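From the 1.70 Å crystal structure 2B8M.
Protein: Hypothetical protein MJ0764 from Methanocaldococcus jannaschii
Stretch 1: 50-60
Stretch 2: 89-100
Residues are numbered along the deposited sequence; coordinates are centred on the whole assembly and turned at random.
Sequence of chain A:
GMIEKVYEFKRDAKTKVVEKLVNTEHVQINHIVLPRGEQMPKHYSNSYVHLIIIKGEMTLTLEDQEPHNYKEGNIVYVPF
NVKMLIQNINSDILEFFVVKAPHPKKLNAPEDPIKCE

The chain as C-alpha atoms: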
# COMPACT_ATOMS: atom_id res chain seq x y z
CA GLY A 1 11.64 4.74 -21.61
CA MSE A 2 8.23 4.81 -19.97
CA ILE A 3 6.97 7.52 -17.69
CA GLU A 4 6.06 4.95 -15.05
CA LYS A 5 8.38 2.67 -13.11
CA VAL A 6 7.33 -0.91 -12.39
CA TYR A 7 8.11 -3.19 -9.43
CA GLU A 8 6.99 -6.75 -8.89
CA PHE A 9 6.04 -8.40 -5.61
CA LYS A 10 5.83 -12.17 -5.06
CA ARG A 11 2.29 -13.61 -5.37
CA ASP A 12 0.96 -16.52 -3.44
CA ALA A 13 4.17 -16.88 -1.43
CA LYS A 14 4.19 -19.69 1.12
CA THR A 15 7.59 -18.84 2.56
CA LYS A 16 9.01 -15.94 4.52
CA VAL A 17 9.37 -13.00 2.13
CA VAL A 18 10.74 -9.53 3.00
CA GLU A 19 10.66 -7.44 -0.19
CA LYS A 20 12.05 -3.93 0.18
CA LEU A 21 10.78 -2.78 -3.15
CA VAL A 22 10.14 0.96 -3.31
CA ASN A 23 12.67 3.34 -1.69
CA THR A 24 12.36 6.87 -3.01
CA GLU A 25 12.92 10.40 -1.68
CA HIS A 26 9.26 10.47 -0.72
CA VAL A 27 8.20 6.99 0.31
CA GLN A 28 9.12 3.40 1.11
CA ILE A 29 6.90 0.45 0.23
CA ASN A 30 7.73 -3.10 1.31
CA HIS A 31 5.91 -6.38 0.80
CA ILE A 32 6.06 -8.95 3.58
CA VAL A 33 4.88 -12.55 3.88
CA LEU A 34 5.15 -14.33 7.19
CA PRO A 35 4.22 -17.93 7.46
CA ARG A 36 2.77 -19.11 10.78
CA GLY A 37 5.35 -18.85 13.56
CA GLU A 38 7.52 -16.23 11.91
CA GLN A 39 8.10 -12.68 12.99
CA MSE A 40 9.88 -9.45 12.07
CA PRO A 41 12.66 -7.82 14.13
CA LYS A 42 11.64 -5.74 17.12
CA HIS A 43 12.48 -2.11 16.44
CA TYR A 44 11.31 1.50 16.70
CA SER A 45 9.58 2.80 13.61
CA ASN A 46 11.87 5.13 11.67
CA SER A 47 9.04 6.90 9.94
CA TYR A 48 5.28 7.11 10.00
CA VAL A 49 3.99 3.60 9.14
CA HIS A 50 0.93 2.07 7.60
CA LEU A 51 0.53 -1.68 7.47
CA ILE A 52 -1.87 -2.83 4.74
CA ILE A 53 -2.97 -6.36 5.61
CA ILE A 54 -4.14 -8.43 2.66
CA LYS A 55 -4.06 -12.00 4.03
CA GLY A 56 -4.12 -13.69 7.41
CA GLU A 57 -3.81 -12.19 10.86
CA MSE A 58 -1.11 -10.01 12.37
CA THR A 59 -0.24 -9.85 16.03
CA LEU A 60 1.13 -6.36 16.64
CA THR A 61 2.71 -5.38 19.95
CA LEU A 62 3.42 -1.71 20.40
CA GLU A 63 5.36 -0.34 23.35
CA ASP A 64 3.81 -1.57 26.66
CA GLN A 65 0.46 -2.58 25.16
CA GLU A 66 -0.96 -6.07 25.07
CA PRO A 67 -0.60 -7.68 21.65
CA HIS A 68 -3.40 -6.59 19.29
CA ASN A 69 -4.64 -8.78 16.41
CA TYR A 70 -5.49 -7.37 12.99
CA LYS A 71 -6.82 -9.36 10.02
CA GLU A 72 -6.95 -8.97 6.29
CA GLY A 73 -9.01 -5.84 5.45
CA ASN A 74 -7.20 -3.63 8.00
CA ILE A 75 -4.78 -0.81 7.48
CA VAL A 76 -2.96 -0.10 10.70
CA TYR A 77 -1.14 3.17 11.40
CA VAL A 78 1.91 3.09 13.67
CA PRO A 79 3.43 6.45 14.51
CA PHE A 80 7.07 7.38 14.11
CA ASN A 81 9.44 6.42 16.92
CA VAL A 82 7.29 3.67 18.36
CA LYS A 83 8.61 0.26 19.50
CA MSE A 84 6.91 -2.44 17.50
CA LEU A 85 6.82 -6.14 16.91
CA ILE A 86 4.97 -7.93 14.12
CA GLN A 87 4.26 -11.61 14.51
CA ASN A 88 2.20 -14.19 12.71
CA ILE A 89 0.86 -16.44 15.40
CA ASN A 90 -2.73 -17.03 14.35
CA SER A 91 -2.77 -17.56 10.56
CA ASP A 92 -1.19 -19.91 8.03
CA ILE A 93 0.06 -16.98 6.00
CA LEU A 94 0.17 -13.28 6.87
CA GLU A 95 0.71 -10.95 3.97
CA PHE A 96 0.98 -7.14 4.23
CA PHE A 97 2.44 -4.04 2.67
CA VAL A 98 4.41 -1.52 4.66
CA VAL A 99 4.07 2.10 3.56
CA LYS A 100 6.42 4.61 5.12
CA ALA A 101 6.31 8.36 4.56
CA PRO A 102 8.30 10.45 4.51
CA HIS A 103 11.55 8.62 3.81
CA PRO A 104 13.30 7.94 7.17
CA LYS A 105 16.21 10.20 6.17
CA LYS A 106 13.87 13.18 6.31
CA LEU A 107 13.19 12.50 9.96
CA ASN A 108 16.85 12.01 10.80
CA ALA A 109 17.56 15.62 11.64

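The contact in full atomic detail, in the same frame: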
# COMPACT_ATOMS: atom_id res chain seq x y z
N HIS A 50 2.20 2.74 7.82
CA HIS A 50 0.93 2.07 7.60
C HIS A 50 1.12 0.66 7.05
O HIS A 50 1.88 0.45 6.11
CB HIS A 50 0.00 2.85 6.66
CG HIS A 50 -0.48 4.13 7.22
ND1 HIS A 50 0.27 5.29 7.17
CD2 HIS A 50 -1.62 4.45 7.90
CE1 HIS A 50 -0.41 6.27 7.74
NE2 HIS A 50 -1.53 5.78 8.24
N LEU A 51 0.44 -0.26 7.71
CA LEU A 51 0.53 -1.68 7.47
C LEU A 51 -0.77 -2.06 6.77
O LEU A 51 -1.84 -1.95 7.34
CB LEU A 51 0.65 -2.44 8.82
CG LEU A 51 1.87 -2.02 9.64
CD1 LEU A 51 1.83 -2.71 10.99
CD2 LEU A 51 3.14 -2.32 8.89
N ILE A 52 -0.68 -2.49 5.51
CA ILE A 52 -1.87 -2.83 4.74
C ILE A 52 -1.99 -4.35 4.69
O ILE A 52 -1.24 -5.04 3.98
CB ILE A 52 -1.81 -2.24 3.30
CG1 ILE A 52 -1.64 -0.71 3.31
CG2 ILE A 52 -3.06 -2.65 2.56
CD1 ILE A 52 -1.26 -0.11 1.97
N ILE A 53 -2.92 -4.89 5.44
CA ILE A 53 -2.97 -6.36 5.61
C ILE A 53 -3.87 -6.97 4.56
O ILE A 53 -5.08 -6.69 4.54
CB ILE A 53 -3.44 -6.72 7.00
CG1 ILE A 53 -2.56 -5.99 8.03
CG2 ILE A 53 -3.39 -8.23 7.22
CD1 ILE A 53 -2.91 -6.28 9.41
N ILE A 54 -3.33 -7.83 3.70
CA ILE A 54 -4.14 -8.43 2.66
C ILE A 54 -4.41 -9.91 2.81
O ILE A 54 -5.28 -10.42 2.10
CB ILE A 54 -3.64 -8.11 1.27
CG1 ILE A 54 -2.24 -8.66 1.06
CG2 ILE A 54 -3.61 -6.55 1.02
CD1 ILE A 54 -1.90 -8.71 -0.48
N LYS A 55 -3.73 -10.61 3.73
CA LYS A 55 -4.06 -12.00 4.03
C LYS A 55 -3.65 -12.35 5.44
O LYS A 55 -2.62 -11.89 5.93
CB LYS A 55 -3.36 -12.92 3.04
CG LYS A 55 -3.62 -14.37 3.25
CD LYS A 55 -3.03 -15.20 2.12
N GLY A 56 -4.46 -13.18 6.10
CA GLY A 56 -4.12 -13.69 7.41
C GLY A 56 -4.35 -12.70 8.54
O GLY A 56 -5.17 -11.78 8.45
N GLU A 57 -3.62 -12.92 9.63
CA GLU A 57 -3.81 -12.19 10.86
C GLU A 57 -2.46 -11.83 11.44
O GLU A 57 -1.58 -12.69 11.58
CB GLU A 57 -4.58 -13.05 11.85
CG GLU A 57 -4.88 -12.39 13.20
CD GLU A 57 -5.80 -13.24 14.06
OE1 GLU A 57 -6.68 -13.92 13.48
OE2 GLU A 57 -5.64 -13.26 15.29
N MSE A 58 -2.32 -10.54 11.79
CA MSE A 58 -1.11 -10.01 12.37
C MSE A 58 -1.31 -9.84 13.84
O MSE A 58 -2.35 -9.38 14.26
CB MSE A 58 -0.83 -8.63 11.77
CG MSE A 58 0.31 -7.91 12.44
SE MSE A 58 0.52 -6.11 11.73
CE MSE A 58 1.00 -6.62 9.82
N THR A 59 -0.29 -10.18 14.63
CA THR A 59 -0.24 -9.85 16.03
C THR A 59 0.80 -8.75 16.16
O THR A 59 2.00 -8.95 15.88
CB THR A 59 0.08 -11.11 16.87
OG1 THR A 59 -0.95 -12.07 16.66
CG2 THR A 59 0.12 -10.79 18.34
N LEU A 60 0.33 -7.58 16.57
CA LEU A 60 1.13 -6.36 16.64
C LEU A 60 1.24 -5.91 18.09
O LEU A 60 0.26 -5.67 18.76
CB LEU A 60 0.42 -5.27 15.84
CG LEU A 60 1.15 -3.94 15.81
CD1 LEU A 60 2.46 -4.07 15.06
CD2 LEU A 60 0.27 -2.87 15.16
N ILE A 89 1.15 -15.34 14.51
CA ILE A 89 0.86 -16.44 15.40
C ILE A 89 -0.38 -17.22 14.93
O ILE A 89 -0.43 -18.45 15.03
CB ILE A 89 0.61 -15.91 16.81
CG1 ILE A 89 1.84 -15.15 17.30
CG2 ILE A 89 0.25 -17.04 17.77
CD1 ILE A 89 1.66 -14.53 18.66
N ASN A 90 -1.38 -16.50 14.44
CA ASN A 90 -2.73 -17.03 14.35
C ASN A 90 -3.21 -17.34 12.94
O ASN A 90 -4.38 -17.67 12.78
CB ASN A 90 -3.70 -16.02 15.00
CG ASN A 90 -3.45 -15.84 16.50
OD1 ASN A 90 -3.06 -16.77 17.18
ND2 ASN A 90 -3.63 -14.62 16.98
N SER A 91 -2.34 -17.28 11.93
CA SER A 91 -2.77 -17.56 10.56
C SER A 91 -1.70 -18.35 9.82
O SER A 91 -0.52 -18.32 10.21
CB SER A 91 -3.10 -16.29 9.79
OG SER A 91 -1.96 -15.45 9.58
N ASP A 92 -2.12 -19.09 8.80
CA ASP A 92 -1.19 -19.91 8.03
C ASP A 92 -0.20 -19.00 7.33
O ASP A 92 1.00 -19.29 7.28
CB ASP A 92 -1.94 -20.77 7.00
CG ASP A 92 -2.64 -21.97 7.63
OD1 ASP A 92 -2.31 -22.34 8.78
OD2 ASP A 92 -3.54 -22.54 6.97
N ILE A 93 -0.72 -17.91 6.77
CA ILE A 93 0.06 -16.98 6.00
C ILE A 93 -0.43 -15.56 6.26
O ILE A 93 -1.61 -15.24 6.04
CB ILE A 93 -0.06 -17.24 4.47
CG1 ILE A 93 0.51 -18.60 4.05
CG2 ILE A 93 0.61 -16.13 3.68
CD1 ILE A 93 2.05 -18.68 4.09
N LEU A 94 0.49 -14.68 6.67
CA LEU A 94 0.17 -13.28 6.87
C LEU A 94 0.91 -12.55 5.79
O LEU A 94 2.12 -12.75 5.66
CB LEU A 94 0.72 -12.76 8.18
CG LEU A 94 0.84 -11.26 8.53
CD1 LEU A 94 -0.51 -10.55 8.49
CD2 LEU A 94 1.41 -11.10 9.86
N GLU A 95 0.18 -11.73 5.05
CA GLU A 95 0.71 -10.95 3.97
C GLU A 95 0.29 -9.49 4.14
O GLU A 95 -0.89 -9.20 4.28
CB GLU A 95 0.23 -11.50 2.61
CG GLU A 95 0.93 -10.85 1.47
CD GLU A 95 0.54 -11.40 0.12
OE1 GLU A 95 -0.29 -12.33 0.09
OE2 GLU A 95 1.05 -10.90 -0.91
N PHE A 96 1.26 -8.58 4.09
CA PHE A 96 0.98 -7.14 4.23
C PHE A 96 1.95 -6.30 3.42
O PHE A 96 3.04 -6.77 3.06
CB PHE A 96 0.91 -6.68 5.69
CG PHE A 96 2.12 -6.95 6.47
CD1 PHE A 96 2.39 -8.22 6.92
CD2 PHE A 96 3.00 -5.94 6.78
CE1 PHE A 96 3.54 -8.48 7.68
CE2 PHE A 96 4.15 -6.17 7.51
CZ PHE A 96 4.43 -7.46 7.95
N PHE A 97 1.54 -5.07 3.13
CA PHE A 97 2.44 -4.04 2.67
C PHE A 97 2.74 -3.07 3.78
O PHE A 97 1.90 -2.81 4.63
CB PHE A 97 1.87 -3.29 1.48
CG PHE A 97 1.65 -4.17 0.29
CD1 PHE A 97 0.46 -4.88 0.14
CD2 PHE A 97 2.65 -4.33 -0.66
CE1 PHE A 97 0.31 -5.71 -0.94
CE2 PHE A 97 2.48 -5.15 -1.74
CZ PHE A 97 1.32 -5.85 -1.88
N VAL A 98 3.95 -2.53 3.73
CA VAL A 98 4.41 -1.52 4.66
C VAL A 98 4.62 -0.26 3.84
O VAL A 98 5.35 -0.30 2.87
CB VAL A 98 5.74 -1.91 5.31
CG1 VAL A 98 6.21 -0.84 6.22
CG2 VAL A 98 5.61 -3.22 6.08
N VAL A 99 3.95 0.82 4.23
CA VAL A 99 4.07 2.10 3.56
C VAL A 99 4.67 3.06 4.57
O VAL A 99 4.18 3.20 5.69
CB VAL A 99 2.71 2.63 3.08
CG1 VAL A 99 2.84 4.07 2.56
CG2 VAL A 99 2.09 1.69 2.07
N LYS A 100 5.76 3.70 4.20
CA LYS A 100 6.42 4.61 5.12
C LYS A 100 6.60 5.95 4.43
O LYS A 100 7.12 6.02 3.31
CB LYS A 100 7.76 4.03 5.59
CG LYS A 100 7.66 2.70 6.30
CD LYS A 100 9.00 2.01 6.35
CE LYS A 100 10.00 2.82 7.11
NZ LYS A 100 11.33 2.15 7.15
O HOH W 1 2.66 5.73 5.90
O HOH W 2 -1.12 -13.61 14.13

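A β-bulge interrupts this antiparallel pairing: the carbonyl O of Glu95 accepts hydrogen bonds from both Ile54 N (2.9 Å) and Lys55 N (3.2 Å), so the register slips by one residue. Lys55 resumes the ladder, its O receiving Glu95 N at 2.9 Å. Before the bulge the pairing is regular. His50 and Val99 exchange two backbone hydrogen bonds, as do Ile52 and Phe97, where Ile52 N lies 2.7 Å from Phe97 O. A water also links His50 ND1 to Val99 O.

Side chains alternate across the sheet. Ile52, Phe97 and Val99 share one face, with Ile52 CD1 3.8 Å from Val99 CG2; branched and aromatic residues suit such extended, buried positions. On the other, Leu51 CD2 packs 3.8 Å from Val98 CG2, while selenomethionine Met58, long and flexible, sets its CE over one face of the Phe96 ring, 3.5 Å from Phe96 CG.

Beyond the bulge, Gly56 has positive phi, which favours glycine, and a CB there would clash with Ile93 O and Ser91 OG. Ser91, small enough to sit close against Gly56, accepts a hydrogen bond at its OG from Glu57 N (3.0 Å). Extended Glu57 reaches Asn90, whose amide ND2 donates to OE2 at 3.0 Å, and a second water joins Glu57 O and Thr59 OG1 to Asn90 N.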